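Local coordinates for protein phosphoribosylamine--glycine ligase (Thermotoga maritima, PDB 1VKZ) that catalyses the ATP-dependent joining of glycine to 5-phosphoribosylamine, giving glycinamide ribonucleotide in the de novo synthesis of purines, at residues E125-P130 / K172-E177; I146-L151 / K180-P185. One frame throughout, in Å; residues are numbered along the deposited sequence.

Interaction 1: E125-P130 / K172-E177; sequences EVAETP and KLIIGE
I174, near the end of helix 163-175, packs its side chain against the turn between strand 124-127 and helix 130-137, overlapping the backbone of A127 to T129 and the ring of P130. Its first torsion (chi1 -69°) puts CG2 anti to the backbone N and CG1 beside that N, so the two branches reach different parts of the turn. CG2 meets the carbonyl oxygen E128 O at 3.4 Å and P130 CD at 3.8 Å. The longer branch carries CD1 to T129 O at 3.6 Å, with A127 CB at the margin of its reach. I174 and the proline ring cross obliquely.

I175, one residue on, serves a different part of the same ring. Its CB leaves the helix to one side, but the end of the chain swings back and crosses P130 at about a right angle, bringing I175 CD1 to 3.3 Å from P130 CG, tighter than usual van der Waals contact. No hydrogen bond joins the two segments. The turn has its own polar order: T129 is the N-cap of helix 130-137, its OG1 accepting from E132 N, so the proline starts the helix whose L133 also touches I174. V186 of strand 186-190 touches I174 as well.

An alanine at I174 would remove both branches and would probably loosen the packing of the turn on the helix, as well as the contacts with L133 and V186. The end of helix 163-175 thus packs on a strand-to-helix turn at the edge of the antiparallel sheet, within the ATP-grasp domain.

Interaction 2: I146-L151 / K180-P185; sequences IKADGL and KGVKGP
A single hydrogen bond ties the two segments directly: D149 N gives its hydrogen to P185 O over 3.1 Å, with an N-H...O angle of 152°. The donor lies in the plane of the P185 carbonyl. D149 CB comes to 3.3 Å from the same oxygen, so the amide and the first side-chain carbon of one residue meet a single carbonyl. Farther along, V182 supplies van der Waals contact. It holds CG1 anti to the backbone N (chi1 -177°), which sends that methyl to A148 CB at 3.7 Å, while CG2, beside the N, rests on the carbonyl L151 O at 3.5 Å. One valine thus touches the end of the strand with one branch and the loop beyond it with the other.

A water joins the backbones as a second link, accepting from G150 N at 2.9 Å and donating, in a weak bond, to K183 O at 3.2 Å.

The next shell positions D149, A148 and V182. D149 has CG anti to its backbone N (chi1 -175°), and OD1 accepts from both S106 OG and V108 N, binding the turn after the strand to the start of helix 107-116. L173 of helix 163-175 packs on both A148 and V182. K147 is what the strand presents toward the predicted metal site: it forms a salt bridge with D189 and lies about 6 Å, side chain to side chain, from E285, a predicted Mg(2+) ligand. At G184, where phi is positive, a side chain would collide with K183 O, so the backbone itself demands glycine. All twelve residues fall within the predicted ATP-binding region, and the D149-P185 bond continues the antiparallel pairing of strands 144-148 and 186-190 one step past their ends, in the ATP-grasp domain.

Overall arrangement
The two contacts form a connected pair around one antiparallel sheet, in which strand 186-190 lies between 124-127 and 144-148. Interaction 1 sets the end of helix 163-175 against the bend after an outer strand; no hydrogen bond crosses it, and methyl groups pack on a proline ring and on backbone carbonyls. Interaction 2 lies closer to the chain's centre and to the predicted metal ligands, and relies on backbone polarity, direct and through water, with one apolar side-chain pair, A148 with V182. Both are partly buried, each mixing buried with exposed residues. Their centres are 8 Å apart, and they meet where I174 O and G184 N probably share a hydrogen bond and E128 packs on P185.

Interaction 1: E125-P130 / K172-E177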
loop_
_atom_site.group_PDB
_atom_site.type_symbol
_atom_site.label_atom_id
_atom_site.label_comp_id
_atom_site.label_asym_id
_atom_site.label_seq_id
_atom_site.Cartn_x
_atom_site.Cartn_y
_atom_site.Cartn_z
ATOM N N GLU A 125 24.239 -3.942 -3.619
ATOM C CA GLU A 125 25.108 -2.996 -4.326
ATOM C C GLU A 125 24.234 -2.113 -5.196
ATOM O O GLU A 125 23.068 -2.426 -5.429
ATOM C CB GLU A 125 26.102 -3.728 -5.229
ATOM C CG GLU A 125 27.062 -4.700 -4.543
ATOM C CD GLU A 125 28.197 -4.016 -3.791
ATOM O OE1 GLU A 125 28.197 -2.771 -3.648
ATOM O OE2 GLU A 125 29.108 -4.747 -3.342
ATOM N N VAL A 126 24.805 -1.026 -5.696
ATOM C CA VAL A 126 24.113 -0.139 -6.627
ATOM C C VAL A 126 24.745 -0.193 -8.012
ATOM O O VAL A 126 25.939 0.071 -8.179
ATOM C CB VAL A 126 24.137 1.323 -6.142
ATOM C CG1 VAL A 126 23.397 2.239 -7.141
ATOM C CG2 VAL A 126 23.521 1.425 -4.731
ATOM N N ALA A 127 23.938 -0.534 -9.008
ATOM C CA ALA A 127 24.384 -0.497 -10.400
ATOM C C ALA A 127 23.681 0.649 -11.132
ATOM O O ALA A 127 22.447 0.642 -11.297
ATOM C CB ALA A 127 24.119 -1.841 -11.092
ATOM N N GLU A 128 24.488 1.632 -11.531
ATOM C CA GLU A 128 24.034 2.811 -12.235
ATOM C C GLU A 128 24.070 2.625 -13.752
ATOM O O GLU A 128 23.383 3.351 -14.468
ATOM C CB GLU A 128 24.873 4.035 -11.816
ATOM C CG GLU A 128 24.149 4.918 -10.804
ATOM C CD GLU A 128 25.062 5.753 -9.913
ATOM O OE1 GLU A 128 26.002 6.413 -10.444
ATOM O OE2 GLU A 128 24.808 5.763 -8.672
ATOM N N THR A 129 24.875 1.670 -14.231
ATOM C CA THR A 129 24.898 1.278 -15.649
ATOM C C THR A 129 24.850 -0.253 -15.773
ATOM O O THR A 129 25.151 -0.964 -14.806
ATOM C CB THR A 129 26.156 1.805 -16.388
ATOM O OG1 THR A 129 27.277 0.943 -16.137
ATOM C CG2 THR A 129 26.585 3.176 -15.882
ATOM N N PRO A 130 24.452 -0.751 -16.949
ATOM C CA PRO A 130 24.516 -2.177 -17.270
ATOM C C PRO A 130 25.892 -2.814 -17.085
ATOM O O PRO A 130 25.987 -3.990 -16.722
ATOM C CB PRO A 130 24.135 -2.213 -18.748
ATOM C CG PRO A 130 23.227 -1.076 -18.895
ATOM C CD PRO A 130 23.822 0.011 -18.046
ATOM N N LYS A 172 18.186 -3.509 -19.179
ATOM C CA LYS A 172 17.061 -2.831 -19.822
ATOM C C LYS A 172 16.324 -2.004 -18.828
ATOM O O LYS A 172 15.834 -0.945 -19.165
ATOM C CB LYS A 172 16.051 -3.821 -20.413
ATOM C CG LYS A 172 16.446 -4.426 -21.739
ATOM C CD LYS A 172 15.391 -5.412 -22.215
ATOM C CE LYS A 172 15.867 -6.197 -23.439
ATOM N NZ LYS A 172 16.987 -7.129 -23.096
ATOM N N LEU A 173 16.228 -2.502 -17.601
ATOM C CA LEU A 173 15.604 -1.736 -16.512
ATOM C C LEU A 173 16.395 -0.470 -16.164
ATOM O O LEU A 173 15.811 0.559 -15.821
ATOM C CB LEU A 173 15.434 -2.611 -15.260
ATOM C CG LEU A 173 14.714 -1.989 -14.043
ATOM C CD1 LEU A 173 13.330 -1.497 -14.408
ATOM C CD2 LEU A 173 14.602 -2.962 -12.925
ATOM N N ILE A 174 17.722 -0.563 -16.218
ATOM C CA ILE A 174 18.587 0.595 -15.980
ATOM C C ILE A 174 18.383 1.655 -17.081
ATOM O O ILE A 174 18.190 2.829 -16.793
ATOM C CB ILE A 174 20.102 0.171 -15.906
ATOM C CG1 ILE A 174 20.392 -0.643 -14.645
ATOM C CG2 ILE A 174 21.026 1.403 -15.913
ATOM C CD1 ILE A 174 21.586 -1.560 -14.758
ATOM N N ILE A 175 18.396 1.206 -18.333
ATOM C CA ILE A 175 18.388 2.096 -19.497
ATOM C C ILE A 175 16.987 2.536 -19.929
ATOM O O ILE A 175 16.847 3.256 -20.903
ATOM C CB ILE A 175 19.077 1.412 -20.650
ATOM C CG1 ILE A 175 20.473 0.966 -20.235
ATOM C CG2 ILE A 175 19.181 2.351 -21.865
ATOM C CD1 ILE A 175 21.043 -0.091 -21.171
ATOM N N GLY A 176 15.955 2.115 -19.204
ATOM C CA GLY A 176 14.586 2.527 -19.493
ATOM C C GLY A 176 13.910 1.735 -20.592
ATOM O O GLY A 176 12.829 2.099 -21.037
ATOM N N GLU A 177 14.531 0.637 -21.005
ATOM C CA GLU A 177 13.934 -0.269 -21.978
ATOM C C GLU A 177 13.099 -1.410 -21.368
ATOM O O GLU A 177 12.396 -2.107 -22.086
ATOM C CB GLU A 177 15.021 -0.792 -22.937
ATOM C CG GLU A 177 15.727 0.359 -23.646
ATOM C CD GLU A 177 16.514 -0.055 -24.865
ATOM O OE1 GLU A 177 17.101 -1.163 -24.858
ATOM O OE2 GLU A 177 16.556 0.747 -25.825
#

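Interaction 2: I146-L151 / K180-P185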
loop_
_atom_site.group_PDB
_atom_site.type_symbol
_atom_site.label_atom_id
_atom_site.label_comp_id
_atom_site.label_asym_id
_atom_site.label_seq_id
_atom_site.Cartn_x
_atom_site.Cartn_y
_atom_site.Cartn_z
ATOM N N ILE A 146 16.764 -7.615 -8.368
ATOM C CA ILE A 146 17.096 -6.310 -8.924
ATOM C C ILE A 146 15.912 -5.424 -8.649
ATOM O O ILE A 146 14.784 -5.842 -8.838
ATOM C CB ILE A 146 17.305 -6.434 -10.453
ATOM C CG1 ILE A 146 18.525 -7.313 -10.772
ATOM C CG2 ILE A 146 17.419 -5.091 -11.105
ATOM C CD1 ILE A 146 19.890 -6.698 -10.412
ATOM N N LYS A 147 16.173 -4.209 -8.194
ATOM C CA LYS A 147 15.131 -3.274 -7.858
ATOM C C LYS A 147 15.407 -1.930 -8.485
ATOM O O LYS A 147 16.448 -1.331 -8.248
ATOM C CB LYS A 147 15.050 -3.085 -6.344
ATOM C CG LYS A 147 15.077 -4.364 -5.535
ATOM C CD LYS A 147 14.553 -4.090 -4.126
ATOM C CE LYS A 147 15.529 -4.584 -3.077
ATOM N NZ LYS A 147 14.994 -4.487 -1.671
ATOM N N ALA A 148 14.449 -1.444 -9.260
ATOM C CA ALA A 148 14.504 -0.093 -9.801
ATOM C C ALA A 148 14.581 0.974 -8.721
ATOM O O ALA A 148 13.818 0.945 -7.779
ATOM C CB ALA A 148 13.285 0.147 -10.646
ATOM N N ASP A 149 15.494 1.921 -8.855
ATOM C CA ASP A 149 15.573 3.006 -7.883
ATOM C C ASP A 149 14.235 3.714 -7.725
ATOM O O ASP A 149 13.768 3.915 -6.606
ATOM C CB ASP A 149 16.630 4.060 -8.252
ATOM C CG ASP A 149 16.797 5.141 -7.146
ATOM O OD1 ASP A 149 16.540 4.834 -5.971
ATOM O OD2 ASP A 149 17.198 6.302 -7.334
ATOM N N GLY A 150 13.642 4.098 -8.848
ATOM C CA GLY A 150 12.446 4.908 -8.838
ATOM C C GLY A 150 11.172 4.116 -8.758
ATOM O O GLY A 150 11.164 2.883 -8.741
ATOM N N LEU A 151 10.079 4.857 -8.675
ATOM C CA LEU A 151 8.743 4.274 -8.662
ATOM C C LEU A 151 8.504 3.590 -10.000
ATOM O O LEU A 151 8.898 4.111 -11.060
ATOM C CB LEU A 151 7.705 5.364 -8.447
ATOM C CG LEU A 151 7.930 6.272 -7.234
ATOM C CD1 LEU A 151 7.002 7.471 -7.333
ATOM C CD2 LEU A 151 7.695 5.485 -5.955
ATOM N N LYS A 180 8.549 1.131 -19.325
ATOM C CA LYS A 180 8.363 2.498 -19.842
ATOM C C LYS A 180 8.224 3.508 -18.688
ATOM O O LYS A 180 7.379 3.327 -17.794
ATOM C CB LYS A 180 7.118 2.553 -20.737
ATOM C CG LYS A 180 6.986 3.825 -21.551
ATOM C CD LYS A 180 7.940 3.813 -22.728
ATOM C CE LYS A 180 7.792 5.052 -23.589
ATOM N NZ LYS A 180 8.578 4.918 -24.851
ATOM N N GLY A 181 9.065 4.548 -18.709
ATOM C CA GLY A 181 9.089 5.558 -17.645
ATOM C C GLY A 181 9.838 5.152 -16.378
ATOM O O GLY A 181 9.638 5.748 -15.306
ATOM N N VAL A 182 10.698 4.139 -16.490
ATOM C CA VAL A 182 11.604 3.779 -15.407
ATOM C C VAL A 182 13.011 3.603 -15.972
ATOM O O VAL A 182 13.225 2.930 -16.981
ATOM C CB VAL A 182 11.151 2.536 -14.662
ATOM C CG1 VAL A 182 12.108 2.249 -13.496
ATOM C CG2 VAL A 182 9.697 2.712 -14.161
ATOM N N LYS A 183 13.963 4.235 -15.310
ATOM C CA LYS A 183 15.292 4.422 -15.853
ATOM C C LYS A 183 16.157 4.977 -14.745
ATOM O O LYS A 183 15.708 5.786 -13.951
ATOM C CB LYS A 183 15.219 5.391 -17.027
ATOM C CG LYS A 183 16.529 6.022 -17.467
ATOM C CD LYS A 183 16.368 6.670 -18.857
ATOM C CE LYS A 183 17.373 7.791 -19.104
ATOM N NZ LYS A 183 17.467 8.124 -20.554
ATOM N N GLY A 184 17.391 4.521 -14.665
ATOM C CA GLY A 184 18.272 4.944 -13.598
ATOM C C GLY A 184 18.769 3.749 -12.810
ATOM O O GLY A 184 18.482 2.597 -13.156
ATOM N N PRO A 185 19.502 4.027 -11.738
ATOM C CA PRO A 185 20.223 2.992 -11.024
ATOM C C PRO A 185 19.305 1.890 -10.552
ATOM O O PRO A 185 18.083 2.090 -10.464
ATOM C CB PRO A 185 20.806 3.736 -9.818
ATOM C CG PRO A 185 20.801 5.197 -10.214
ATOM C CD PRO A 185 19.666 5.358 -11.126
HETATM O O HOH W 1 14.817 3.930 -11.500
#